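Local coordinates for pngf-ii (PDB 4R4X), which acts as a peptide:N-glycosidase, releasing N-linked glycans from glycoproteins, probably by hydrolysing the amide bond between the innermost sugar and its asparagine, at residues D395-F400 with F527-G532; I424-G429 with T492-V497; D435-K440 with L483-W488; P439-I444 with A453-R458; T459-Y464 with N487-T492. All blocks are in the same frame, centred on the assembly; numbering follows the deposited sequence.

Interaction 1 (D395-F400 with F527-G532); sequences DYPTMF and FWNVSG
F527 reaches into the turn formed by Y396, P397 and T398, and its side chain meets all three residues, from CB to the far end of the ring. CB lies 3.2 Å from P397 O and also meets the CG2 methyl of T398. With CG set between the backbone N and the carbonyl carbon (chi1 59°), the ring starts out beside the proline, and CD1 passes P397, 3.8 Å from its CD. Farther out, Y396 CD2 stands over the CE1-CZ side of one ring face, 3.8 Å from F527 CZ. The two rings make an edge-to-face pair, well short of perpendicular at 52° between planes, with CD2 offset toward the rim; the Y396 hydroxyl bonds to E390. P397 is the centre of an inverse gamma turn, closed by T398 N to Y396 O at 2.9 Å, while F527 opens strand 527-537 of a large antiparallel sheet in the PNGase F-like region. The turn supplies an acceptor to that strand: W528 N donates to P397 O at 3.1 Å and 165°. The proline ring lies against the strand backbone, P397 CG 3.1 Å from W528 O and also near N529 OD1. Beyond the turn F400 comes in at about a right angle to W528, with its CD2 3.7 Å from W528 CB. At the tip of the F400 ring, CZ meets V530 CG2, and M399 CG sits over the centre of one ring face.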
# COMPACT_ATOMS: atom_id res chain seq x y z
N ASP A 395 -24.65 -10.88 16.98
CA ASP A 395 -25.70 -9.86 16.86
C ASP A 395 -25.19 -8.55 16.29
O ASP A 395 -24.02 -8.21 16.45
CB ASP A 395 -26.35 -9.63 18.22
CG ASP A 395 -27.32 -10.73 18.57
OD1 ASP A 395 -28.27 -10.91 17.78
OD2 ASP A 395 -27.11 -11.43 19.58
N TYR A 396 -26.07 -7.82 15.62
CA TYR A 396 -25.76 -6.48 15.15
C TYR A 396 -25.58 -5.54 16.32
O TYR A 396 -26.18 -5.76 17.35
CB TYR A 396 -26.87 -5.94 14.27
CG TYR A 396 -26.97 -6.64 12.96
CD1 TYR A 396 -27.75 -7.78 12.83
CD2 TYR A 396 -26.27 -6.18 11.85
CE1 TYR A 396 -27.86 -8.43 11.62
CE2 TYR A 396 -26.38 -6.82 10.64
CZ TYR A 396 -27.17 -7.94 10.54
OH TYR A 396 -27.27 -8.60 9.35
N PRO A 397 -24.78 -4.48 16.13
CA PRO A 397 -24.48 -3.58 17.23
C PRO A 397 -25.56 -2.54 17.50
O PRO A 397 -25.42 -1.36 17.19
CB PRO A 397 -23.14 -2.94 16.79
CG PRO A 397 -23.19 -2.97 15.30
CD PRO A 397 -23.86 -4.28 14.99
N THR A 398 -26.65 -3.01 18.10
CA THR A 398 -27.80 -2.20 18.46
C THR A 398 -27.73 -1.70 19.92
O THR A 398 -28.73 -1.28 20.50
CB THR A 398 -29.06 -3.03 18.27
OG1 THR A 398 -28.95 -4.27 19.03
CG2 THR A 398 -29.23 -3.38 16.82
N MSE A 399 -26.53 -1.69 20.50
CA MSE A 399 -26.38 -1.40 21.94
C MSE A 399 -26.50 0.06 22.29
O MSE A 399 -26.55 0.40 23.46
CB MSE A 399 -25.03 -1.93 22.46
CG MSE A 399 -23.78 -1.22 21.97
SE MSE A 399 -23.19 -1.98 20.24
CE MSE A 399 -22.59 -3.76 20.85
N PHE A 400 -26.58 0.92 21.30
CA PHE A 400 -26.46 2.35 21.54
C PHE A 400 -27.78 3.02 21.88
O PHE A 400 -27.82 4.22 22.14
CB PHE A 400 -25.72 2.99 20.38
CG PHE A 400 -24.29 2.59 20.32
CD1 PHE A 400 -23.39 3.07 21.26
CD2 PHE A 400 -23.83 1.73 19.35
CE1 PHE A 400 -22.07 2.70 21.22
CE2 PHE A 400 -22.50 1.36 19.29
CZ PHE A 400 -21.61 1.84 20.24
N PHE A 527 -28.06 0.66 13.80
CA PHE A 527 -26.93 0.08 14.52
C PHE A 527 -25.63 0.73 14.10
O PHE A 527 -25.55 1.39 13.06
CB PHE A 527 -26.86 -1.45 14.33
CG PHE A 527 -26.74 -1.89 12.89
CD1 PHE A 527 -25.49 -2.12 12.32
CD2 PHE A 527 -27.88 -2.15 12.14
CE1 PHE A 527 -25.38 -2.56 11.00
CE2 PHE A 527 -27.77 -2.59 10.83
CZ PHE A 527 -26.53 -2.79 10.26
N TRP A 528 -24.61 0.61 14.96
CA TRP A 528 -23.35 1.34 14.77
C TRP A 528 -22.15 0.40 14.86
O TRP A 528 -21.94 -0.23 15.90
CB TRP A 528 -23.23 2.48 15.78
CG TRP A 528 -24.14 3.60 15.43
CD1 TRP A 528 -25.48 3.67 15.64
CD2 TRP A 528 -23.79 4.78 14.70
NE1 TRP A 528 -25.99 4.83 15.10
CE2 TRP A 528 -24.97 5.53 14.53
CE3 TRP A 528 -22.59 5.29 14.20
CZ2 TRP A 528 -24.97 6.77 13.89
CZ3 TRP A 528 -22.60 6.51 13.55
CH2 TRP A 528 -23.77 7.23 13.39
N ASN A 529 -21.41 0.29 13.76
CA ASN A 529 -20.17 -0.47 13.69
C ASN A 529 -19.02 0.44 14.13
O ASN A 529 -18.62 1.35 13.38
CB ASN A 529 -19.90 -0.95 12.27
CG ASN A 529 -20.81 -2.07 11.84
OD1 ASN A 529 -21.09 -3.01 12.58
ND2 ASN A 529 -21.20 -2.03 10.58
N VAL A 530 -18.51 0.21 15.34
CA VAL A 530 -17.46 1.05 15.90
C VAL A 530 -16.31 0.19 16.43
O VAL A 530 -16.51 -0.84 17.11
CB VAL A 530 -17.99 2.04 16.97
CG1 VAL A 530 -19.22 2.79 16.47
CG2 VAL A 530 -18.35 1.33 18.26
N SER A 531 -15.10 0.57 16.06
CA SER A 531 -13.91 -0.03 16.66
C SER A 531 -12.96 1.03 17.21
O SER A 531 -12.86 2.16 16.72
CB SER A 531 -13.20 -0.97 15.68
OG SER A 531 -12.46 -0.24 14.75
N GLY A 532 -12.26 0.62 18.26
CA GLY A 532 -11.34 1.47 18.97
C GLY A 532 -10.09 0.72 19.36
O GLY A 532 -10.16 -0.33 19.99

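Interaction 2 (I424-G429 with T492-V497); sequences ITTGHG and TITNPV
I424 and T426 meet T494 and P496 where two neighbouring antiparallel strands, 416-428 and 493-504, spread apart at one end of their shared sheet. The contact is mostly apolar. I424 and P496 lie side by side and point the same way, with I424 CG1 3.9 Å from P496 CB and the terminal CD1 near the proline CG. T426 and T494 touch through their branches: the T426 methyl CG2 is 3.6 Å from T494 OG1 and 3.7 Å from T494 CG2. That methyl is anti to the carbonyl carbon of T426, whereas T426 OG1 (chi1 60°) is turned toward H428, sharing a hydrogen bond of 2.8 Å with H428 NE2. T494 OG1 is satisfied by N487 O. Between the spreading backbones a water replaces direct pairing, accepting from T425 N at 3.0 Å and donating to N495 O at 3.2 Å. Beyond the contact, strand 527-537 flanks strand 416-428, and backbone bonds tie I424, T426 and H428 to S531, N529 and F527. On the other flank strand 297-303 borders strand 493-504, and its F303 packs against both T426 and T494.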
# COMPACT_ATOMS: atom_id res chain seq x y z
N ILE A 424 -12.88 3.95 14.37
CA ILE A 424 -13.60 3.76 13.10
C ILE A 424 -15.08 3.63 13.39
O ILE A 424 -15.48 2.74 14.12
CB ILE A 424 -13.12 2.51 12.35
CG1 ILE A 424 -11.61 2.57 12.16
CG2 ILE A 424 -13.80 2.40 10.98
CD1 ILE A 424 -11.01 1.32 11.52
N THR A 425 -15.88 4.52 12.82
CA THR A 425 -17.31 4.50 13.06
C THR A 425 -18.12 4.63 11.78
O THR A 425 -17.81 5.49 10.94
CB THR A 425 -17.77 5.59 14.06
OG1 THR A 425 -19.19 5.52 14.22
CG2 THR A 425 -17.36 7.02 13.58
N THR A 426 -19.14 3.77 11.66
CA THR A 426 -20.17 3.92 10.63
C THR A 426 -21.56 3.62 11.19
O THR A 426 -21.73 2.74 12.04
CB THR A 426 -19.90 3.05 9.39
OG1 THR A 426 -19.84 1.66 9.73
CG2 THR A 426 -18.61 3.46 8.73
N GLY A 427 -22.53 4.38 10.71
CA GLY A 427 -23.89 4.31 11.13
C GLY A 427 -24.71 3.60 10.07
O GLY A 427 -24.46 3.75 8.86
N HIS A 428 -25.65 2.79 10.53
CA HIS A 428 -26.47 1.92 9.67
C HIS A 428 -27.94 1.91 10.07
O HIS A 428 -28.29 2.29 11.19
CB HIS A 428 -25.91 0.50 9.70
CG HIS A 428 -24.48 0.43 9.30
ND1 HIS A 428 -24.09 0.32 7.99
CD2 HIS A 428 -23.35 0.60 10.02
CE1 HIS A 428 -22.78 0.38 7.92
NE2 HIS A 428 -22.30 0.56 9.13
N GLY A 429 -28.78 1.44 9.15
CA GLY A 429 -30.25 1.57 9.26
C GLY A 429 -30.71 2.15 7.94
O GLY A 429 -30.69 3.36 7.77
N THR A 492 -15.89 2.81 -1.20
CA THR A 492 -14.78 3.51 -0.55
C THR A 492 -14.47 2.99 0.86
O THR A 492 -15.30 2.35 1.54
CB THR A 492 -14.99 5.07 -0.46
OG1 THR A 492 -16.06 5.39 0.45
CG2 THR A 492 -15.25 5.70 -1.84
N ILE A 493 -13.26 3.31 1.30
CA ILE A 493 -12.84 3.13 2.70
C ILE A 493 -13.45 4.19 3.63
O ILE A 493 -13.59 5.34 3.25
CB ILE A 493 -11.32 3.33 2.81
CG1 ILE A 493 -10.62 2.19 2.09
CG2 ILE A 493 -10.84 3.45 4.27
CD1 ILE A 493 -9.16 2.42 1.85
N THR A 494 -13.76 3.80 4.86
CA THR A 494 -14.07 4.76 5.91
C THR A 494 -12.79 5.00 6.73
O THR A 494 -12.27 4.08 7.36
CB THR A 494 -15.22 4.26 6.80
OG1 THR A 494 -16.43 4.30 6.04
CG2 THR A 494 -15.36 5.11 8.06
N ASN A 495 -12.30 6.23 6.68
CA ASN A 495 -11.07 6.63 7.41
C ASN A 495 -11.19 6.47 8.92
O ASN A 495 -12.19 6.87 9.46
CB ASN A 495 -10.79 8.11 7.15
CG ASN A 495 -9.94 8.33 5.91
OD1 ASN A 495 -10.43 8.46 4.80
ND2 ASN A 495 -8.66 8.39 6.11
N PRO A 496 -10.15 5.94 9.59
CA PRO A 496 -10.13 6.12 11.05
C PRO A 496 -9.94 7.57 11.41
O PRO A 496 -9.35 8.32 10.63
CB PRO A 496 -8.89 5.34 11.51
CG PRO A 496 -8.54 4.44 10.36
CD PRO A 496 -9.07 5.07 9.11
N VAL A 497 -10.45 7.96 12.57
CA VAL A 497 -10.03 9.20 13.16
C VAL A 497 -9.12 8.87 14.33
O VAL A 497 -9.23 7.80 14.95
CB VAL A 497 -11.23 10.07 13.57
CG1 VAL A 497 -12.13 10.34 12.36
CG2 VAL A 497 -11.98 9.46 14.73
O HOH W 1 -14.20 6.82 12.00

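Interaction 3 (D435-K440 with L483-W488); sequences DEFVPK and LSRSNW
E436 and R485 form a salt bridge between two irregular loops, and beside it S486, the centre of an inverse gamma turn, binds the backbone of the facing loop. R485 NE donates to E436 OE2 at 2.8 Å and 163°, entering at the anti lone pair, away from the other oxygen, while the carboxylate oxygen lies at the edge of the guanidinium near its plane. A water widens the grip, donating to E436 OE2 and accepting from R485 NH2. The S486 hydroxyl donates to D435 O at 2.8 Å, and S486 N donates to E436 O at 2.9 Å. N487 N closes the gamma turn onto R485 O. The acidic side chain reaches its partner fully extended: CG is anti to the backbone N (chi1 176°) and the chain runs alongside R485, pointing the same way. Its carboxylate also lies against W488, with E436 CD 3.4 Å from W488 CZ2 and the two planes 32° apart. The indole, whose NE1 bonds to G427 O, receives R485 CD over the centre of one face. A second aromatic ring, F437, packs on R485. F437 CE1 stands 3.7 Å above the guanidinium plane of R485, toward its rim, and E436 CG sits over the centre of a face of the F437 ring. At the outer end of this layer a leucine methyl closes in, L483 CD1 lying 3.9 Å from F437 CE1.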
# COMPACT_ATOMS: atom_id res chain seq x y z
N ASP A 435 -30.15 5.24 10.79
CA ASP A 435 -28.89 5.90 11.07
C ASP A 435 -27.84 5.80 9.93
O ASP A 435 -26.81 6.43 10.02
CB ASP A 435 -28.30 5.43 12.39
CG ASP A 435 -29.06 5.98 13.60
OD1 ASP A 435 -29.92 6.89 13.43
OD2 ASP A 435 -28.77 5.50 14.72
N GLU A 436 -28.10 5.03 8.87
CA GLU A 436 -27.27 5.14 7.66
C GLU A 436 -27.39 6.57 7.11
O GLU A 436 -26.43 7.13 6.58
CB GLU A 436 -27.74 4.16 6.58
CG GLU A 436 -26.99 4.27 5.26
CD GLU A 436 -27.35 3.17 4.27
OE1 GLU A 436 -28.07 2.21 4.66
OE2 GLU A 436 -26.92 3.25 3.08
N PHE A 437 -28.59 7.14 7.20
CA PHE A 437 -28.93 8.36 6.49
C PHE A 437 -29.19 9.59 7.34
O PHE A 437 -29.47 10.67 6.79
CB PHE A 437 -30.12 8.11 5.56
CG PHE A 437 -29.84 7.12 4.47
CD1 PHE A 437 -28.93 7.42 3.46
CD2 PHE A 437 -30.48 5.87 4.46
CE1 PHE A 437 -28.67 6.50 2.45
CE2 PHE A 437 -30.23 4.95 3.46
CZ PHE A 437 -29.30 5.26 2.46
N VAL A 438 -29.09 9.45 8.66
CA VAL A 438 -29.27 10.58 9.57
C VAL A 438 -28.01 10.78 10.42
O VAL A 438 -27.52 9.84 11.03
CB VAL A 438 -30.42 10.30 10.56
CG1 VAL A 438 -30.66 11.50 11.47
CG2 VAL A 438 -31.69 9.89 9.82
N PRO A 439 -27.50 12.01 10.50
CA PRO A 439 -26.27 12.22 11.25
C PRO A 439 -26.52 12.05 12.75
O PRO A 439 -27.55 12.49 13.26
CB PRO A 439 -25.91 13.68 10.96
CG PRO A 439 -26.86 14.16 9.94
CD PRO A 439 -28.03 13.25 9.92
N LYS A 440 -25.57 11.42 13.45
CA LYS A 440 -25.68 11.27 14.91
C LYS A 440 -24.35 11.54 15.55
O LYS A 440 -23.34 10.95 15.16
CB LYS A 440 -26.14 9.86 15.30
CG LYS A 440 -27.53 9.47 14.83
CD LYS A 440 -28.63 10.33 15.41
CE LYS A 440 -30.00 9.88 14.91
NZ LYS A 440 -30.47 8.60 15.50
N LEU A 483 -26.04 9.25 -2.21
CA LEU A 483 -26.61 9.85 -1.03
C LEU A 483 -25.60 9.99 0.12
O LEU A 483 -24.75 9.12 0.32
CB LEU A 483 -27.81 9.04 -0.56
CG LEU A 483 -28.93 8.81 -1.57
CD1 LEU A 483 -29.91 7.87 -0.95
CD2 LEU A 483 -29.59 10.13 -1.94
N SER A 484 -25.71 11.10 0.83
CA SER A 484 -24.88 11.39 1.99
C SER A 484 -25.22 10.41 3.13
O SER A 484 -26.39 10.05 3.34
CB SER A 484 -25.06 12.86 2.42
OG SER A 484 -24.54 13.75 1.44
N ARG A 485 -24.20 9.95 3.86
CA ARG A 485 -24.35 8.87 4.81
C ARG A 485 -23.50 9.10 6.05
O ARG A 485 -22.58 9.92 6.03
CB ARG A 485 -23.90 7.57 4.17
CG ARG A 485 -24.90 6.99 3.19
CD ARG A 485 -24.26 5.81 2.48
NE ARG A 485 -25.21 5.05 1.70
CZ ARG A 485 -25.54 5.26 0.42
NH1 ARG A 485 -25.02 6.26 -0.27
NH2 ARG A 485 -26.42 4.47 -0.15
N SER A 486 -23.78 8.31 7.09
CA SER A 486 -23.04 8.36 8.36
C SER A 486 -21.69 7.67 8.25
O SER A 486 -21.46 6.58 8.79
CB SER A 486 -23.87 7.74 9.48
OG SER A 486 -24.98 8.58 9.80
N ASN A 487 -20.80 8.35 7.53
CA ASN A 487 -19.37 8.09 7.50
C ASN A 487 -18.93 7.00 6.55
O ASN A 487 -17.82 6.46 6.68
CB ASN A 487 -18.77 7.86 8.89
CG ASN A 487 -17.37 8.43 9.03
OD1 ASN A 487 -17.03 9.42 8.39
ND2 ASN A 487 -16.55 7.82 9.88
N TRP A 488 -19.75 6.72 5.55
CA TRP A 488 -19.31 5.84 4.48
C TRP A 488 -19.96 6.12 3.16
O TRP A 488 -21.01 6.70 3.12
CB TRP A 488 -19.56 4.40 4.85
CG TRP A 488 -20.96 4.00 5.22
CD1 TRP A 488 -21.61 4.24 6.40
CD2 TRP A 488 -21.85 3.18 4.44
NE1 TRP A 488 -22.85 3.64 6.39
CE2 TRP A 488 -23.02 3.00 5.19
CE3 TRP A 488 -21.77 2.63 3.16
CZ2 TRP A 488 -24.09 2.26 4.73
CZ3 TRP A 488 -22.86 1.88 2.70
CH2 TRP A 488 -23.98 1.70 3.48
O HOH W 2 -27.11 1.69 1.02
O HOH W 3 -28.72 11.17 4.13
O HOH W 4 -23.67 10.18 11.57

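Interaction 4 (P439-I444 with A453-R458); sequences PKENSI and AFTPWR
P439 lies over the indole face of W457, its CG 3.8 Å from the centroid of the six-membered ring and only 8° off the normal, a clear CH-pi contact. CG of the tryptophan, anti to the backbone N (chi1 -163°), carries the indole out beside P439. P439 CB also touches the methyl CG2 of T455 at 3.6 Å. A second proline, P456, crosses N442 obliquely, with N442 ND2 3.5 Å from P456 CG; the amide oxygen of N442 turns instead to Y423 and T425. N442 and F454 project from the same face of the sheet, where the N442 CB approaches F454 CE1 and I444 CD1 comes to the edge of the phenylalanine ring. S443 and A453 occupy the other face, with S443 OG 4.0 Å from A453 CB. Where the chains lose their direct pairing, a water accepts from K440 N and donates to P456 O. Two backbone bonds fix the register: N442 N to F454 O at 2.8 Å and F454 N to N442 O at 3.0 Å. This reciprocal pair, followed by the non-hydrogen-bonded S443-A453 pair, is the alternation of antiparallel pairing, and strands 442-446 and 449-454, consecutive in the chain, form a beta hairpin.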
# COMPACT_ATOMS: atom_id res chain seq x y z
N PRO A 439 -27.50 12.01 10.50
CA PRO A 439 -26.27 12.22 11.25
C PRO A 439 -26.52 12.05 12.75
O PRO A 439 -27.55 12.49 13.26
CB PRO A 439 -25.91 13.68 10.96
CG PRO A 439 -26.86 14.16 9.94
CD PRO A 439 -28.03 13.25 9.92
N LYS A 440 -25.57 11.42 13.45
CA LYS A 440 -25.68 11.27 14.91
C LYS A 440 -24.35 11.54 15.55
O LYS A 440 -23.34 10.95 15.16
CB LYS A 440 -26.14 9.86 15.30
CG LYS A 440 -27.53 9.47 14.83
CD LYS A 440 -28.63 10.33 15.41
CE LYS A 440 -30.00 9.88 14.91
NZ LYS A 440 -30.47 8.60 15.50
N GLU A 441 -24.33 12.41 16.55
CA GLU A 441 -23.12 12.69 17.29
C GLU A 441 -22.58 11.48 18.06
O GLU A 441 -23.31 10.89 18.84
CB GLU A 441 -23.39 13.83 18.25
CG GLU A 441 -22.20 14.29 19.05
CD GLU A 441 -22.50 15.60 19.79
OE1 GLU A 441 -23.07 15.55 20.90
OE2 GLU A 441 -22.16 16.67 19.25
N ASN A 442 -21.32 11.11 17.80
CA ASN A 442 -20.60 10.08 18.56
C ASN A 442 -19.82 10.80 19.67
O ASN A 442 -19.04 11.71 19.38
CB ASN A 442 -19.56 9.31 17.70
CG ASN A 442 -20.17 8.34 16.69
OD1 ASN A 442 -19.58 7.29 16.38
ND2 ASN A 442 -21.32 8.69 16.13
N SER A 443 -19.99 10.37 20.91
CA SER A 443 -19.30 10.95 22.06
C SER A 443 -18.37 9.92 22.70
O SER A 443 -18.78 8.82 23.03
CB SER A 443 -20.32 11.43 23.09
OG SER A 443 -21.09 12.51 22.57
N ILE A 444 -17.11 10.28 22.87
CA ILE A 444 -16.09 9.41 23.45
C ILE A 444 -15.69 9.97 24.83
O ILE A 444 -15.31 11.14 24.96
CB ILE A 444 -14.86 9.31 22.54
CG1 ILE A 444 -15.18 8.56 21.23
CG2 ILE A 444 -13.72 8.56 23.23
CD1 ILE A 444 -16.07 9.32 20.29
N ALA A 453 -16.35 14.78 20.93
CA ALA A 453 -17.68 14.56 20.35
C ALA A 453 -17.62 15.02 18.90
O ALA A 453 -17.05 16.06 18.59
CB ALA A 453 -18.72 15.34 21.12
N PHE A 454 -18.14 14.21 17.99
CA PHE A 454 -18.18 14.60 16.58
C PHE A 454 -19.27 13.86 15.86
O PHE A 454 -19.70 12.76 16.26
CB PHE A 454 -16.82 14.39 15.90
CG PHE A 454 -16.53 12.94 15.51
CD1 PHE A 454 -16.25 11.99 16.48
CD2 PHE A 454 -16.51 12.54 14.17
CE1 PHE A 454 -15.97 10.67 16.14
CE2 PHE A 454 -16.21 11.22 13.80
CZ PHE A 454 -15.94 10.29 14.78
N THR A 455 -19.73 14.47 14.77
CA THR A 455 -20.77 13.88 13.95
C THR A 455 -20.16 13.31 12.66
O THR A 455 -19.72 14.09 11.79
CB THR A 455 -21.82 14.95 13.64
OG1 THR A 455 -22.36 15.44 14.88
CG2 THR A 455 -22.93 14.36 12.79
N PRO A 456 -20.11 11.97 12.55
CA PRO A 456 -19.48 11.37 11.38
C PRO A 456 -20.42 11.47 10.18
O PRO A 456 -21.59 11.09 10.27
CB PRO A 456 -19.28 9.91 11.80
CG PRO A 456 -19.64 9.80 13.24
CD PRO A 456 -20.55 10.95 13.52
N TRP A 457 -19.92 12.03 9.08
CA TRP A 457 -20.80 12.38 7.96
C TRP A 457 -19.98 12.52 6.68
O TRP A 457 -18.93 13.14 6.71
CB TRP A 457 -21.55 13.69 8.25
CG TRP A 457 -22.75 13.90 7.36
CD1 TRP A 457 -22.94 14.91 6.45
CD2 TRP A 457 -23.91 13.08 7.29
NE1 TRP A 457 -24.16 14.77 5.83
CE2 TRP A 457 -24.78 13.66 6.33
CE3 TRP A 457 -24.34 11.94 7.98
CZ2 TRP A 457 -26.02 13.10 6.00
CZ3 TRP A 457 -25.57 11.37 7.64
CH2 TRP A 457 -26.39 11.96 6.67
N ARG A 458 -20.45 11.91 5.59
CA ARG A 458 -19.79 11.99 4.27
C ARG A 458 -20.78 12.58 3.26
O ARG A 458 -21.89 12.09 3.15
CB ARG A 458 -19.41 10.59 3.76
CG ARG A 458 -18.32 9.86 4.55
CD ARG A 458 -16.91 10.11 4.10
NE ARG A 458 -16.64 9.73 2.71
CZ ARG A 458 -16.15 8.57 2.29
NH1 ARG A 458 -15.85 7.60 3.13
NH2 ARG A 458 -15.97 8.39 1.00
O HOH W 4 -23.67 10.18 11.57
O HOH W 5 -20.97 16.18 16.80

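Interaction 5 (T459-Y464 with N487-T492); sequences TDCGSY and NWCPGT
C461 and C489 are joined by a disulfide, SG to SG 2.1 Å, with a left-handed twist about the S-S bond (chi3 -76°). Together with Y464 they bury more surface in this contact than any other residues. Both sulfurs lie beside their own backbone N, anti to the carbonyl carbon, and the two CB atoms come 3.7 Å apart, C461 CB to C489 CB. The bond links a short 3-10 segment, 461-463, to a loop passing through C489. Y464 follows the 3-10 segment, and its ring is sandwiched. T492 CG2 stands 3.6 Å from the ring centroid and 4° off the normal, a CH-pi contact over the centre, while S463 CB lies over the opposite face. Y464 CD2 lies 4.2 Å from C489 CB, and the Y464 hydroxyl donates to D460 OD2 at 2.6 Å on the anti side of the carboxylate. D460 OD1 has its own salt-bridge partner, R458 NE. The same chi1 (68°) that puts T492 CG2 over the ring lets T492 OG1 donate to C489 O at 2.8 Å. R458 NH2 also bonds to T492 OG1. The backbone bond T492 N to C489 O is weak, yet it closes the bend that includes P490 and G491. The loop from C489 to T492 is thus a type II beta turn whose last two residues, G491 and T492, form a G1 beta bulge opposite F303 of strand 297-303.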
# COMPACT_ATOMS: atom_id res chain seq x y z
N THR A 459 -20.36 13.60 2.54
CA THR A 459 -21.16 14.31 1.55
C THR A 459 -20.57 14.24 0.12
O THR A 459 -21.02 14.97 -0.78
CB THR A 459 -21.31 15.79 1.98
OG1 THR A 459 -20.03 16.36 2.27
CG2 THR A 459 -22.17 15.88 3.21
N ASP A 460 -19.64 13.31 -0.09
CA ASP A 460 -18.91 13.17 -1.37
C ASP A 460 -19.31 11.93 -2.16
O ASP A 460 -18.62 11.56 -3.14
CB ASP A 460 -17.39 13.09 -1.11
CG ASP A 460 -16.99 11.92 -0.19
OD1 ASP A 460 -17.64 11.72 0.85
OD2 ASP A 460 -16.00 11.21 -0.49
N CYS A 461 -20.38 11.25 -1.74
CA CYS A 461 -20.68 9.90 -2.27
C CYS A 461 -20.99 9.91 -3.77
O CYS A 461 -20.69 8.93 -4.45
CB CYS A 461 -21.77 9.20 -1.46
SG CYS A 461 -21.40 9.01 0.33
N GLY A 462 -21.52 11.03 -4.28
CA GLY A 462 -21.82 11.20 -5.71
C GLY A 462 -20.60 11.10 -6.60
O GLY A 462 -20.73 10.81 -7.78
N SER A 463 -19.40 11.32 -6.04
CA SER A 463 -18.13 11.18 -6.77
C SER A 463 -17.83 9.77 -7.32
O SER A 463 -17.08 9.66 -8.26
CB SER A 463 -16.94 11.62 -5.90
OG SER A 463 -17.13 12.93 -5.39
N TYR A 464 -18.42 8.72 -6.72
CA TYR A 464 -18.00 7.34 -6.96
C TYR A 464 -19.05 6.60 -7.80
O TYR A 464 -19.07 5.36 -7.85
CB TYR A 464 -17.71 6.62 -5.62
CG TYR A 464 -16.84 7.51 -4.75
CD1 TYR A 464 -15.53 7.78 -5.08
CD2 TYR A 464 -17.39 8.16 -3.68
CE1 TYR A 464 -14.78 8.69 -4.34
CE2 TYR A 464 -16.66 9.06 -2.92
CZ TYR A 464 -15.36 9.32 -3.24
OH TYR A 464 -14.68 10.25 -2.45
N ASN A 487 -20.80 8.35 7.53
CA ASN A 487 -19.37 8.09 7.50
C ASN A 487 -18.93 7.00 6.55
O ASN A 487 -17.82 6.46 6.68
CB ASN A 487 -18.77 7.86 8.89
CG ASN A 487 -17.37 8.43 9.03
OD1 ASN A 487 -17.03 9.42 8.39
ND2 ASN A 487 -16.55 7.82 9.88
N TRP A 488 -19.75 6.72 5.55
CA TRP A 488 -19.31 5.84 4.48
C TRP A 488 -19.96 6.12 3.16
O TRP A 488 -21.01 6.70 3.12
CB TRP A 488 -19.56 4.40 4.85
CG TRP A 488 -20.96 4.00 5.22
CD1 TRP A 488 -21.61 4.24 6.40
CD2 TRP A 488 -21.85 3.18 4.44
NE1 TRP A 488 -22.85 3.64 6.39
CE2 TRP A 488 -23.02 3.00 5.19
CE3 TRP A 488 -21.77 2.63 3.16
CZ2 TRP A 488 -24.09 2.26 4.73
CZ3 TRP A 488 -22.86 1.88 2.70
CH2 TRP A 488 -23.98 1.70 3.48
N CYS A 489 -19.30 5.71 2.08
CA CYS A 489 -19.88 5.79 0.73
C CYS A 489 -19.63 4.45 0.05
O CYS A 489 -18.49 3.96 0.07
CB CYS A 489 -19.20 6.86 -0.14
SG CYS A 489 -19.37 8.59 0.36
N PRO A 490 -20.65 3.89 -0.61
CA PRO A 490 -20.38 2.63 -1.34
C PRO A 490 -19.22 2.76 -2.34
O PRO A 490 -19.24 3.65 -3.20
CB PRO A 490 -21.71 2.37 -2.05
CG PRO A 490 -22.74 3.03 -1.20
CD PRO A 490 -22.07 4.26 -0.65
N GLY A 491 -18.24 1.88 -2.23
CA GLY A 491 -17.07 1.86 -3.11
C GLY A 491 -15.83 2.46 -2.48
O GLY A 491 -14.81 2.62 -3.15
N THR A 492 -15.89 2.81 -1.20
CA THR A 492 -14.78 3.51 -0.55
C THR A 492 -14.47 2.99 0.86
O THR A 492 -15.30 2.35 1.54
CB THR A 492 -14.99 5.07 -0.46
OG1 THR A 492 -16.06 5.39 0.45
CG2 THR A 492 -15.25 5.70 -1.84

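In the fold
All five contacts belong to one C-terminal region, and their chemistry differs with their place in it. Interactions 1 and 2 are buried and share a sheet, since strands 527-537 and 416-428 are neighbours; interaction 1 combines ring packing with one backbone bond, interaction 2 apolar branches with a bridging water. Interactions 3, 4 and 5 are only partly buried: a salt bridge with a gamma turn, a hairpin's reciprocal bonds, and a disulfide, the last two each with a CH-pi contact. Interactions 3 and 4 share P439 and K440, and interactions 3 and 5 share N487 and W488, so 435-440 and 483-488 act as a junction. W528 of interaction 1 reaches that junction through D435, while N487 binds T425 and T494 of interaction 2.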